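Local coordinates for HTH marR-type domain-containing protein (Streptococcus agalactiae serotype III, PDB 7DVV) that binds heme and DNA and probably works as a MarR-family transcription regulator, at residues A32-H37 / S67-R72; L38-Y43 / Q101-F106; G77-V82 / K91-T96. All blocks are in the same frame, centred on the assembly; numbering follows the deposited sequence.

How the contacts relate
Contacts 1 and 2 share helix 34-44, one at each end of it: 32-37 meets helix 63-76, while 38-43 lies across helix 97-117. Both are buried, but contact 1 takes its burial partly from the DNA, and polar side chains converge there on a backbone phosphate. Contact 2 is mostly apolar, with methyl groups, sulfur and rings meeting between helices. Contact 3, a beta hairpin, is only partly buried and held chiefly by main-chain hydrogen bonds; its K91 end reaches the DNA strand that S67 of contact 1 also touches. The three touch one another: V70 and L38 both pack on L93, and L42 packs on L95, tying the hairpin to the helices.

Contact 1. Residues A32-H37 / S67-R72; sequences AGPQGH and SNLVKR. With nucleotides of chain D; nucleotides of chain C.
Q35 starts with CG anti to its carbonyl carbon (chi1 -54°) and then runs out straight, while R72 bends at chi3 (-49°); the two side chains cross at about a right angle and deliver three N-H groups to the same oxygen, OP2 of DT15 of chain D. Q35 NE2 binds OP2 of DT15 almost straight, at 2.8 Å. That OP2 lies in the guanidinium plane of R72, at its edge, 2.6 Å from NE and 2.8 Å from NH1, each bond bent because both share one acceptor. The amide and guanidinium planes are turned 64° apart. C2' of DG14 of chain D lies 3.3 Å above the guanidinium plane, offset toward the rim. These residues belong to a winged helix-turn-helix: helix 63-76 corresponds to the recognition helix of the MarR family, and helix 34-44, N-capped by G33, starts beside it. Beneath the polar cluster, L69 CD1 lies 3.6 Å from Q35 CG, the two side chains sliding past each other, and L69 CD2 is 3.9 Å from P34 CB. Q35 OE1 bonds to N76 ND2, which helps fix the amide's rotation. S67 OG donates to OP2 of DT9 of chain C at 2.9 Å.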
loop_
_atom_site.group_PDB
_atom_site.type_symbol
_atom_site.label_atom_id
_atom_site.label_comp_id
_atom_site.label_asym_id
_atom_site.label_seq_id
_atom_site.Cartn_x
_atom_site.Cartn_y
_atom_site.Cartn_z
ATOM N N ALA B 32 4.717 -13.357 -0.661
ATOM C CA ALA B 32 3.652 -12.539 -1.240
ATOM C C ALA B 32 4.041 -11.092 -0.997
ATOM O O ALA B 32 3.808 -10.597 0.093
ATOM C CB ALA B 32 2.336 -12.866 -0.588
ATOM N N GLY B 33 4.723 -10.456 -1.941
ATOM C CA GLY B 33 5.422 -9.215 -1.638
ATOM C C GLY B 33 6.795 -9.088 -2.301
ATOM O O GLY B 33 7.183 -9.847 -3.195
ATOM N N PRO B 34 7.630 -8.115 -1.880
ATOM C CA PRO B 34 8.914 -7.912 -2.546
ATOM C C PRO B 34 9.803 -9.138 -2.410
ATOM O O PRO B 34 10.633 -9.339 -3.285
ATOM C CB PRO B 34 9.540 -6.709 -1.812
ATOM C CG PRO B 34 8.829 -6.683 -0.454
ATOM C CD PRO B 34 7.433 -7.223 -0.713
ATOM N N GLN B 35 9.709 -9.901 -1.309
ATOM C CA GLN B 35 10.627 -11.039 -1.190
ATOM C C GLN B 35 10.397 -11.996 -2.363
ATOM O O GLN B 35 11.318 -12.389 -3.068
ATOM C CB GLN B 35 10.587 -11.755 0.161
ATOM C CG GLN B 35 10.814 -10.807 1.318
ATOM C CD GLN B 35 10.979 -11.512 2.642
ATOM O OE1 GLN B 35 11.590 -12.566 2.717
ATOM N NE2 GLN B 35 10.430 -10.939 3.713
ATOM N N GLY B 36 9.144 -12.326 -2.631
ATOM C CA GLY B 36 8.808 -13.190 -3.750
ATOM C C GLY B 36 9.249 -12.612 -5.086
ATOM O O GLY B 36 9.622 -13.363 -5.962
ATOM N N HIS B 37 9.231 -11.290 -5.234
ATOM C CA HIS B 37 9.515 -10.684 -6.523
ATOM C C HIS B 37 11.013 -10.755 -6.791
ATOM O O HIS B 37 11.430 -10.933 -7.930
ATOM C CB HIS B 37 8.924 -9.267 -6.597
ATOM C CG HIS B 37 9.086 -8.501 -7.883
ATOM N ND1 HIS B 37 9.113 -7.101 -7.928
ATOM C CD2 HIS B 37 9.187 -8.897 -9.179
ATOM C CE1 HIS B 37 9.243 -6.686 -9.178
ATOM N NE2 HIS B 37 9.287 -7.768 -9.964
ATOM N N SER B 67 18.103 -2.313 1.498
ATOM C CA SER B 67 18.995 -2.905 2.483
ATOM C C SER B 67 18.185 -3.749 3.488
ATOM O O SER B 67 18.457 -4.906 3.743
ATOM C CB SER B 67 19.886 -1.790 3.090
ATOM O OG SER B 67 20.504 -2.248 4.287
ATOM N N ASN B 68 17.129 -3.211 4.040
ATOM C CA ASN B 68 16.415 -3.994 5.035
ATOM C C ASN B 68 15.716 -5.231 4.426
ATOM O O ASN B 68 15.423 -6.231 5.148
ATOM C CB ASN B 68 15.418 -3.095 5.820
ATOM C CG ASN B 68 16.142 -2.187 6.801
ATOM O OD1 ASN B 68 17.053 -2.604 7.512
ATOM N ND2 ASN B 68 15.848 -0.903 6.784
ATOM N N LEU B 69 15.372 -5.147 3.131
ATOM C CA LEU B 69 14.634 -6.227 2.495
ATOM C C LEU B 69 15.604 -7.424 2.311
ATOM O O LEU B 69 15.293 -8.528 2.780
ATOM C CB LEU B 69 14.070 -5.745 1.148
ATOM C CG LEU B 69 13.730 -6.894 0.195
ATOM C CD1 LEU B 69 12.585 -7.690 0.772
ATOM C CD2 LEU B 69 13.412 -6.399 -1.211
ATOM N N VAL B 70 16.815 -7.171 1.732
ATOM C CA VAL B 70 17.770 -8.251 1.623
ATOM C C VAL B 70 18.050 -8.854 3.003
ATOM O O VAL B 70 18.293 -10.075 3.057
ATOM C CB VAL B 70 19.050 -7.961 0.806
ATOM C CG1 VAL B 70 18.747 -7.232 -0.498
ATOM C CG2 VAL B 70 20.080 -7.183 1.603
ATOM N N LYS B 71 18.013 -8.048 4.086
ATOM C CA LYS B 71 18.354 -8.642 5.377
ATOM C C LYS B 71 17.291 -9.670 5.733
ATOM O O LYS B 71 17.646 -10.749 6.214
ATOM C CB LYS B 71 18.664 -7.669 6.526
ATOM C CG LYS B 71 20.077 -7.074 6.481
ATOM C CD LYS B 71 20.334 -5.993 7.563
ATOM C CE LYS B 71 21.126 -4.746 7.138
ATOM N NZ LYS B 71 20.484 -3.412 7.449
ATOM N N ARG B 72 16.028 -9.356 5.407
ATOM C CA ARG B 72 14.910 -10.186 5.811
ATOM C C ARG B 72 14.970 -11.505 5.046
ATOM O O ARG B 72 14.564 -12.557 5.556
ATOM C CB ARG B 72 13.563 -9.508 5.532
ATOM C CG ARG B 72 13.102 -8.520 6.611
ATOM C CD ARG B 72 11.603 -8.189 6.611
ATOM N NE ARG B 72 11.064 -7.813 5.291
ATOM C CZ ARG B 72 11.338 -6.649 4.719
ATOM N NH1 ARG B 72 10.814 -6.344 3.533
ATOM N NH2 ARG B 72 12.065 -5.773 5.407
ATOM P P DT D 15 7.643 -8.251 3.523
ATOM O OP1 DT D 15 6.772 -8.841 2.545
ATOM O OP2 DT D 15 9.100 -8.502 3.654
ATOM O "O5'" DT D 15 7.507 -6.693 3.219
ATOM C "C5'" DT D 15 6.232 -6.129 2.909
ATOM C "C4'" DT D 15 6.322 -4.624 2.954
ATOM O "O4'" DT D 15 6.645 -4.146 4.280
ATOM C "C3'" DT D 15 7.413 -4.046 2.047
ATOM O "O3'" DT D 15 6.744 -3.632 0.858
ATOM C "C2'" DT D 15 8.111 -2.983 2.887
ATOM C "C1'" DT D 15 7.208 -2.899 4.095
ATOM N N1 DT D 15 7.759 -2.458 5.371
ATOM C C2 DT D 15 7.159 -1.328 5.899
ATOM O O2 DT D 15 6.199 -0.790 5.379
ATOM N N3 DT D 15 7.690 -0.884 7.077
ATOM C C4 DT D 15 8.750 -1.433 7.764
ATOM O O4 DT D 15 9.128 -0.915 8.820
ATOM C C5 DT D 15 9.333 -2.633 7.152
ATOM C C7 DT D 15 10.525 -3.268 7.794
ATOM C C6 DT D 15 8.821 -3.062 5.991
ATOM P P DG D 14 9.950 -9.613 9.591
ATOM O OP1 DG D 14 10.191 -10.900 8.754
ATOM O OP2 DG D 14 11.137 -8.770 9.883
ATOM O "O5'" DG D 14 8.820 -8.892 8.728
ATOM C "C5'" DG D 14 7.566 -9.510 8.421
ATOM C "C4'" DG D 14 6.926 -8.776 7.263
ATOM O "O4'" DG D 14 6.363 -7.549 7.808
ATOM C "C3'" DG D 14 7.809 -8.325 6.103
ATOM O "O3'" DG D 14 6.974 -8.420 4.951
ATOM C "C2'" DG D 14 8.065 -6.839 6.362
ATOM C "C1'" DG D 14 6.878 -6.392 7.212
ATOM N N9 DG D 14 7.095 -5.415 8.287
ATOM C C8 DG D 14 7.973 -5.497 9.346
ATOM N N7 DG D 14 7.976 -4.422 10.094
ATOM C C5 DG D 14 6.980 -3.624 9.545
ATOM C C6 DG D 14 6.448 -2.360 9.986
ATOM O O6 DG D 14 6.777 -1.685 10.968
ATOM N N1 DG D 14 5.428 -1.921 9.157
ATOM C C2 DG D 14 5.008 -2.567 8.020
ATOM N N2 DG D 14 4.098 -1.926 7.289
ATOM N N3 DG D 14 5.450 -3.761 7.626
ATOM C C4 DG D 14 6.424 -4.226 8.434
ATOM P P DT C 9 24.249 -3.372 3.638
ATOM O OP1 DT C 9 24.783 -4.463 4.462
ATOM O OP2 DT C 9 22.895 -3.385 3.020
ATOM O "O5'" DT C 9 24.396 -2.270 4.771
ATOM C "C5'" DT C 9 25.626 -2.173 5.510
ATOM C "C4'" DT C 9 25.437 -1.191 6.638
ATOM O "O4'" DT C 9 25.170 0.090 6.030
ATOM C "C3'" DT C 9 24.260 -1.482 7.587
ATOM O "O3'" DT C 9 24.802 -1.261 8.876
ATOM C "C2'" DT C 9 23.268 -0.354 7.338
ATOM C "C1'" DT C 9 24.137 0.754 6.751
ATOM N N1 DT C 9 23.480 1.692 5.820
ATOM C C2 DT C 9 23.442 3.040 6.133
ATOM O O2 DT C 9 23.871 3.493 7.187
ATOM N N3 DT C 9 22.819 3.827 5.192
ATOM C C4 DT C 9 22.284 3.417 3.984
ATOM O O4 DT C 9 21.765 4.238 3.223
ATOM C C5 DT C 9 22.375 1.996 3.721
ATOM C C7 DT C 9 21.785 1.457 2.456
ATOM C C6 DT C 9 22.945 1.216 4.645
#

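Contact 2. Residues L38-Y43 / Q101-F106; sequences LVMHLY and QKATQF
Segments 38-43 and 101-106 are helical and cross at -109° with their axes 9.3 Å apart, the closest CA pair being M40 and A103. The small side chain of A103 is the middle of the contact: its CB bond points toward helix 34-44 and the methyl sits between V39 and Y43. V39 CG1 comes within 3.5 Å of A103 CB. Y43 lays a ring face over the same methyl, which stands 3.4 Å above the ring plane, offset toward the rim, in a CH-pi contact. The ring gets there because chi1 of Y43 (-153°) turns CG away from the backbone N and out across the other helix. Its far end reaches T104, where Y43 OH and T104 OG1 stand 3.0 Å apart; T104 OG1 has a weak hydrogen bond to K100 O in its own helix.

On the other flank M40, bent at chi2 and chi3, curls its thioether beside F106. M40 SD sits at the ring edge, 3.8 Å from F106 CD2, a Met-aromatic contact, and M40 CG lies in the plane of the ring. M40 SD also lies 3.5 Å from A103 O. F106 in turn meets the ring of F109 and packs on L31; helix 97-117 carries on from here to H114, which ligates heme iron in the heme-bound protein.

Dispersion and close fit therefore carry most of this helix-helix joint between the DNA-binding part and helix 97-117, with the polar hydroxyl pair kept to its outer margin.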
loop_
_atom_site.group_PDB
_atom_site.type_symbol
_atom_site.label_atom_id
_atom_site.label_comp_id
_atom_site.label_asym_id
_atom_site.label_seq_id
_atom_site.Cartn_x
_atom_site.Cartn_y
_atom_site.Cartn_z
ATOM N N LEU B 38 11.822 -10.607 -5.743
ATOM C CA LEU B 38 13.264 -10.683 -5.913
ATOM C C LEU B 38 13.692 -12.130 -6.147
ATOM O O LEU B 38 14.644 -12.371 -6.882
ATOM C CB LEU B 38 13.966 -10.129 -4.675
ATOM C CG LEU B 38 15.374 -9.616 -4.959
ATOM C CD1 LEU B 38 15.366 -8.673 -6.158
ATOM C CD2 LEU B 38 15.990 -8.939 -3.733
ATOM N N VAL B 39 13.016 -13.094 -5.493
ATOM C CA VAL B 39 13.371 -14.493 -5.652
ATOM C C VAL B 39 13.133 -14.871 -7.113
ATOM O O VAL B 39 14.038 -15.359 -7.775
ATOM C CB VAL B 39 12.610 -15.414 -4.696
ATOM C CG1 VAL B 39 12.711 -16.812 -5.229
ATOM C CG2 VAL B 39 13.174 -15.373 -3.294
ATOM N N MET B 40 11.945 -14.553 -7.633
ATOM C CA MET B 40 11.651 -14.672 -9.051
ATOM C C MET B 40 12.702 -14.012 -9.936
ATOM O O MET B 40 13.066 -14.547 -10.955
ATOM C CB MET B 40 10.296 -14.058 -9.401
ATOM C CG MET B 40 9.141 -14.848 -8.869
ATOM S SD MET B 40 9.509 -16.605 -8.764
ATOM C CE MET B 40 9.117 -17.125 -10.435
ATOM N N HIS B 41 13.167 -12.828 -9.609
ATOM C CA HIS B 41 14.078 -12.203 -10.545
ATOM C C HIS B 41 15.412 -12.952 -10.630
ATOM O O HIS B 41 15.984 -13.035 -11.725
ATOM C CB HIS B 41 14.332 -10.777 -10.130
ATOM C CG HIS B 41 14.879 -9.983 -11.249
ATOM N ND1 HIS B 41 16.256 -9.803 -11.402
ATOM C CD2 HIS B 41 14.248 -9.302 -12.246
ATOM C CE1 HIS B 41 16.464 -9.025 -12.452
ATOM N NE2 HIS B 41 15.241 -8.705 -12.991
ATOM N N LEU B 42 15.902 -13.473 -9.480
ATOM C CA LEU B 42 17.179 -14.167 -9.370
ATOM C C LEU B 42 17.120 -15.504 -10.119
ATOM O O LEU B 42 18.061 -15.879 -10.808
ATOM C CB LEU B 42 17.515 -14.382 -7.891
ATOM C CG LEU B 42 17.967 -13.138 -7.127
ATOM C CD1 LEU B 42 18.043 -13.409 -5.632
ATOM C CD2 LEU B 42 19.328 -12.664 -7.604
ATOM N N TYR B 43 16.001 -16.219 -9.958
ATOM C CA TYR B 43 15.644 -17.394 -10.724
ATOM C C TYR B 43 15.772 -17.118 -12.222
ATOM O O TYR B 43 16.709 -17.603 -12.853
ATOM C CB TYR B 43 14.222 -17.807 -10.357
ATOM C CG TYR B 43 13.960 -19.276 -10.537
ATOM C CD1 TYR B 43 14.600 -20.180 -9.709
ATOM C CD2 TYR B 43 13.088 -19.761 -11.511
ATOM C CE1 TYR B 43 14.389 -21.538 -9.844
ATOM C CE2 TYR B 43 12.874 -21.123 -11.669
ATOM C CZ TYR B 43 13.529 -22.004 -10.825
ATOM O OH TYR B 43 13.373 -23.351 -10.915
ATOM N N GLN B 101 13.991 -23.759 -4.558
ATOM C CA GLN B 101 12.801 -24.577 -4.382
ATOM C C GLN B 101 11.569 -23.667 -4.295
ATOM O O GLN B 101 10.572 -23.896 -4.969
ATOM C CB GLN B 101 13.065 -25.541 -3.231
ATOM C CG GLN B 101 11.874 -25.866 -2.351
ATOM C CD GLN B 101 12.348 -26.591 -1.108
ATOM O OE1 GLN B 101 13.505 -27.021 -1.019
ATOM N NE2 GLN B 101 11.458 -26.710 -0.127
ATOM N N LYS B 102 11.686 -22.556 -3.554
ATOM C CA LYS B 102 10.562 -21.657 -3.332
ATOM C C LYS B 102 10.191 -20.898 -4.607
ATOM O O LYS B 102 9.008 -20.673 -4.858
ATOM C CB LYS B 102 10.870 -20.708 -2.170
ATOM C CG LYS B 102 10.833 -21.379 -0.810
ATOM C CD LYS B 102 9.439 -21.724 -0.317
ATOM C CE LYS B 102 9.499 -22.251 1.108
ATOM N NZ LYS B 102 8.322 -23.082 1.455
ATOM N N ALA B 103 11.191 -20.495 -5.401
ATOM C CA ALA B 103 10.903 -19.808 -6.649
ATOM C C ALA B 103 9.922 -20.614 -7.488
ATOM O O ALA B 103 9.034 -20.022 -8.101
ATOM C CB ALA B 103 12.156 -19.503 -7.426
ATOM N N THR B 104 10.086 -21.950 -7.460
ATOM C CA THR B 104 9.243 -22.923 -8.145
ATOM C C THR B 104 7.835 -23.002 -7.533
ATOM O O THR B 104 6.858 -22.868 -8.279
ATOM C CB THR B 104 9.950 -24.287 -8.258
ATOM O OG1 THR B 104 11.161 -24.082 -8.977
ATOM C CG2 THR B 104 9.132 -25.347 -8.959
ATOM N N GLN B 105 7.720 -23.261 -6.211
ATOM C CA GLN B 105 6.410 -23.384 -5.587
ATOM C C GLN B 105 5.646 -22.077 -5.833
ATOM O O GLN B 105 4.427 -22.108 -6.019
ATOM C CB GLN B 105 6.475 -23.643 -4.084
ATOM C CG GLN B 105 7.580 -24.581 -3.625
ATOM C CD GLN B 105 7.398 -25.037 -2.190
ATOM O OE1 GLN B 105 6.265 -25.167 -1.715
ATOM N NE2 GLN B 105 8.504 -25.284 -1.485
ATOM N N PHE B 106 6.390 -20.951 -5.916
ATOM C CA PHE B 106 5.841 -19.607 -5.950
ATOM C C PHE B 106 5.289 -19.250 -7.319
ATOM O O PHE B 106 4.289 -18.549 -7.397
ATOM C CB PHE B 106 6.855 -18.555 -5.498
ATOM C CG PHE B 106 6.289 -17.160 -5.426
ATOM C CD1 PHE B 106 5.350 -16.810 -4.450
ATOM C CD2 PHE B 106 6.656 -16.192 -6.351
ATOM C CE1 PHE B 106 4.802 -15.534 -4.400
ATOM C CE2 PHE B 106 6.147 -14.892 -6.258
ATOM C CZ PHE B 106 5.207 -14.565 -5.302
#

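Contact 3. Residues G77-V82 / K91-T96; sequences GFIAIV and KYLYLT. With nucleotides of chain C.
The Y94 ring presents its edge to V82: CB lies in the ring plane, 3.8 Å from CE2, and the two side chains cross at about a right angle. Y92 leads its ring away, leaving its CB 3.5 Å from V82 O. Both tyrosines share a sheet face with A80 and V82. On the other face I81 and L93 lie side by side, I81 CG1 3.8 Å from L93 CD2; I79 CD1 reaches that same methyl. The antiparallel ladder alternates hydrogen-bonded pairs, A80 with Y94 and V82 with Y92, with non-hydrogen-bonded ones. A80 N donates to Y94 O at 2.8 Å and Y92 N to V82 O at 2.6 Å. At the base, T96 N bonds to F78 O at 3.1 Å. This hairpin is the wing of the winged helix-turn-helix and meets the DNA through K91. K91 N donates to OP1 of DG8 of chain C at 2.9 Å, and the extended side chain carries K91 NZ to 2.9 Å from OP1 of DT9 of chain C. Strand 91-95 lies between 79-83 and 50-51, L93 bonding to M50 through the backbone, while I79 and L93 pack on helices 34-44 and 63-76.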
loop_
_atom_site.group_PDB
_atom_site.type_symbol
_atom_site.label_atom_id
_atom_site.label_comp_id
_atom_site.label_asym_id
_atom_site.label_seq_id
_atom_site.Cartn_x
_atom_site.Cartn_y
_atom_site.Cartn_z
ATOM N N GLY B 77 16.224 -17.436 4.735
ATOM C CA GLY B 77 16.914 -18.546 4.110
ATOM C C GLY B 77 16.838 -18.525 2.588
ATOM O O GLY B 77 17.304 -19.460 1.952
ATOM N N PHE B 78 16.264 -17.470 2.008
ATOM C CA PHE B 78 16.085 -17.418 0.564
ATOM C C PHE B 78 17.363 -17.005 -0.184
ATOM O O PHE B 78 17.487 -17.201 -1.425
ATOM C CB PHE B 78 14.929 -16.491 0.184
ATOM C CG PHE B 78 13.617 -16.744 0.883
ATOM C CD1 PHE B 78 13.189 -18.024 1.183
ATOM C CD2 PHE B 78 12.769 -15.674 1.204
ATOM C CE1 PHE B 78 11.965 -18.233 1.796
ATOM C CE2 PHE B 78 11.536 -15.875 1.817
ATOM C CZ PHE B 78 11.128 -17.163 2.081
ATOM N N ILE B 79 18.323 -16.419 0.530
ATOM C CA ILE B 79 19.441 -15.844 -0.204
ATOM C C ILE B 79 20.667 -15.849 0.691
ATOM O O ILE B 79 20.559 -15.990 1.919
ATOM C CB ILE B 79 19.198 -14.430 -0.774
ATOM C CG1 ILE B 79 19.027 -13.363 0.310
ATOM C CG2 ILE B 79 18.087 -14.348 -1.820
ATOM C CD1 ILE B 79 19.243 -12.001 -0.290
ATOM N N ALA B 80 21.820 -15.744 0.023
ATOM C CA ALA B 80 23.114 -15.573 0.653
ATOM C C ALA B 80 23.689 -14.287 0.060
ATOM O O ALA B 80 23.499 -14.036 -1.161
ATOM C CB ALA B 80 23.981 -16.778 0.320
ATOM N N ILE B 81 24.338 -13.485 0.925
ATOM C CA ILE B 81 24.859 -12.172 0.531
ATOM C C ILE B 81 26.350 -12.348 0.621
ATOM O O ILE B 81 26.802 -12.821 1.664
ATOM C CB ILE B 81 24.394 -11.041 1.495
ATOM C CG1 ILE B 81 22.875 -10.828 1.499
ATOM C CG2 ILE B 81 25.113 -9.731 1.263
ATOM C CD1 ILE B 81 22.298 -10.539 2.892
ATOM N N VAL B 82 27.063 -11.970 -0.455
ATOM C CA VAL B 82 28.507 -12.157 -0.594
ATOM C C VAL B 82 29.191 -10.909 -1.161
ATOM O O VAL B 82 28.927 -10.494 -2.307
ATOM C CB VAL B 82 28.748 -13.352 -1.515
ATOM C CG1 VAL B 82 30.213 -13.449 -1.956
ATOM C CG2 VAL B 82 28.241 -14.583 -0.805
ATOM N N LYS B 91 27.888 -5.822 -2.756
ATOM C CA LYS B 91 27.584 -7.121 -2.172
ATOM C C LYS B 91 26.661 -7.860 -3.114
ATOM O O LYS B 91 25.671 -7.287 -3.548
ATOM C CB LYS B 91 26.813 -6.971 -0.863
ATOM C CG LYS B 91 27.637 -6.262 0.178
ATOM C CD LYS B 91 27.074 -6.470 1.549
ATOM C CE LYS B 91 27.823 -5.516 2.443
ATOM N NZ LYS B 91 27.354 -5.586 3.833
ATOM N N TYR B 92 26.981 -9.120 -3.427
ATOM C CA TYR B 92 26.184 -9.827 -4.412
ATOM C C TYR B 92 25.120 -10.680 -3.727
ATOM O O TYR B 92 25.282 -11.107 -2.565
ATOM C CB TYR B 92 27.094 -10.620 -5.338
ATOM C CG TYR B 92 27.887 -9.781 -6.296
ATOM C CD1 TYR B 92 27.274 -8.930 -7.213
ATOM C CD2 TYR B 92 29.270 -9.877 -6.294
ATOM C CE1 TYR B 92 28.049 -8.195 -8.102
ATOM C CE2 TYR B 92 30.049 -9.140 -7.165
ATOM C CZ TYR B 92 29.437 -8.283 -8.063
ATOM O OH TYR B 92 30.231 -7.520 -8.876
ATOM N N LEU B 93 23.998 -10.877 -4.435
ATOM C CA LEU B 93 22.913 -11.694 -3.920
ATOM C C LEU B 93 22.883 -13.001 -4.713
ATOM O O LEU B 93 23.114 -12.991 -5.921
ATOM C CB LEU B 93 21.568 -10.967 -4.051
ATOM C CG LEU B 93 21.392 -9.604 -3.376
ATOM C CD1 LEU B 93 19.962 -9.171 -3.551
ATOM C CD2 LEU B 93 21.829 -9.583 -1.902
ATOM N N TYR B 94 22.587 -14.106 -4.014
ATOM C CA TYR B 94 22.570 -15.430 -4.593
ATOM C C TYR B 94 21.408 -16.176 -3.944
ATOM O O TYR B 94 21.309 -16.205 -2.707
ATOM C CB TYR B 94 23.937 -16.090 -4.350
ATOM C CG TYR B 94 25.137 -15.435 -5.021
ATOM C CD1 TYR B 94 25.333 -15.525 -6.408
ATOM C CD2 TYR B 94 26.074 -14.714 -4.276
ATOM C CE1 TYR B 94 26.424 -14.948 -7.040
ATOM C CE2 TYR B 94 27.166 -14.117 -4.901
ATOM C CZ TYR B 94 27.353 -14.230 -6.284
ATOM O OH TYR B 94 28.450 -13.643 -6.896
ATOM N N LEU B 95 20.515 -16.719 -4.787
ATOM C CA LEU B 95 19.445 -17.610 -4.375
ATOM C C LEU B 95 20.065 -18.801 -3.681
ATOM O O LEU B 95 21.029 -19.349 -4.192
ATOM C CB LEU B 95 18.691 -18.136 -5.597
ATOM C CG LEU B 95 17.341 -17.475 -5.825
ATOM C CD1 LEU B 95 16.524 -18.377 -6.734
ATOM C CD2 LEU B 95 16.629 -17.246 -4.495
ATOM N N THR B 96 19.518 -19.208 -2.540
ATOM C CA THR B 96 19.947 -20.445 -1.933
ATOM C C THR B 96 19.120 -21.599 -2.497
ATOM O O THR B 96 18.249 -21.396 -3.364
ATOM C CB THR B 96 19.677 -20.468 -0.428
ATOM O OG1 THR B 96 18.268 -20.313 -0.189
ATOM C CG2 THR B 96 20.503 -19.477 0.350
ATOM P P DG C 8 25.371 -2.679 -3.114
ATOM O OP1 DG C 8 25.685 -4.063 -3.581
ATOM O OP2 DG C 8 24.122 -2.079 -3.627
ATOM O "O5'" DG C 8 25.472 -2.744 -1.526
ATOM C "C5'" DG C 8 26.110 -1.706 -0.869
ATOM C "C4'" DG C 8 26.240 -1.942 0.613
ATOM O "O4'" DG C 8 26.618 -0.630 1.117
ATOM C "C3'" DG C 8 24.956 -2.325 1.362
ATOM O "O3'" DG C 8 25.321 -2.955 2.589
ATOM C "C2'" DG C 8 24.352 -0.983 1.741
ATOM C "C1'" DG C 8 25.568 -0.055 1.877
ATOM N N9 DG C 8 25.290 1.283 1.359
ATOM C C8 DG C 8 24.610 1.596 0.206
ATOM N N7 DG C 8 24.374 2.874 0.085
ATOM C C5 DG C 8 24.882 3.428 1.253
ATOM C C6 DG C 8 24.920 4.768 1.686
ATOM O O6 DG C 8 24.504 5.775 1.107
ATOM N N1 DG C 8 25.526 4.888 2.928
ATOM C C2 DG C 8 26.012 3.848 3.667
ATOM N N2 DG C 8 26.548 4.165 4.853
ATOM N N3 DG C 8 26.008 2.593 3.264
ATOM C C4 DG C 8 25.415 2.455 2.064
ATOM P P DT C 9 24.249 -3.372 3.638
ATOM O OP1 DT C 9 24.783 -4.463 4.462
ATOM O OP2 DT C 9 22.895 -3.385 3.020
ATOM O "O5'" DT C 9 24.396 -2.270 4.771
ATOM C "C5'" DT C 9 25.626 -2.173 5.510
ATOM C "C4'" DT C 9 25.437 -1.191 6.638
ATOM O "O4'" DT C 9 25.170 0.090 6.030
ATOM C "C3'" DT C 9 24.260 -1.482 7.587
ATOM O "O3'" DT C 9 24.802 -1.261 8.876
ATOM C "C2'" DT C 9 23.268 -0.354 7.338
ATOM C "C1'" DT C 9 24.137 0.754 6.751
ATOM N N1 DT C 9 23.480 1.692 5.820
ATOM C C2 DT C 9 23.442 3.040 6.133
ATOM O O2 DT C 9 23.871 3.493 7.187
ATOM N N3 DT C 9 22.819 3.827 5.192
ATOM C C4 DT C 9 22.284 3.417 3.984
ATOM O O4 DT C 9 21.765 4.238 3.223
ATOM C C5 DT C 9 22.375 1.996 3.721
ATOM C C7 DT C 9 21.785 1.457 2.456
ATOM C C6 DT C 9 22.945 1.216 4.645
#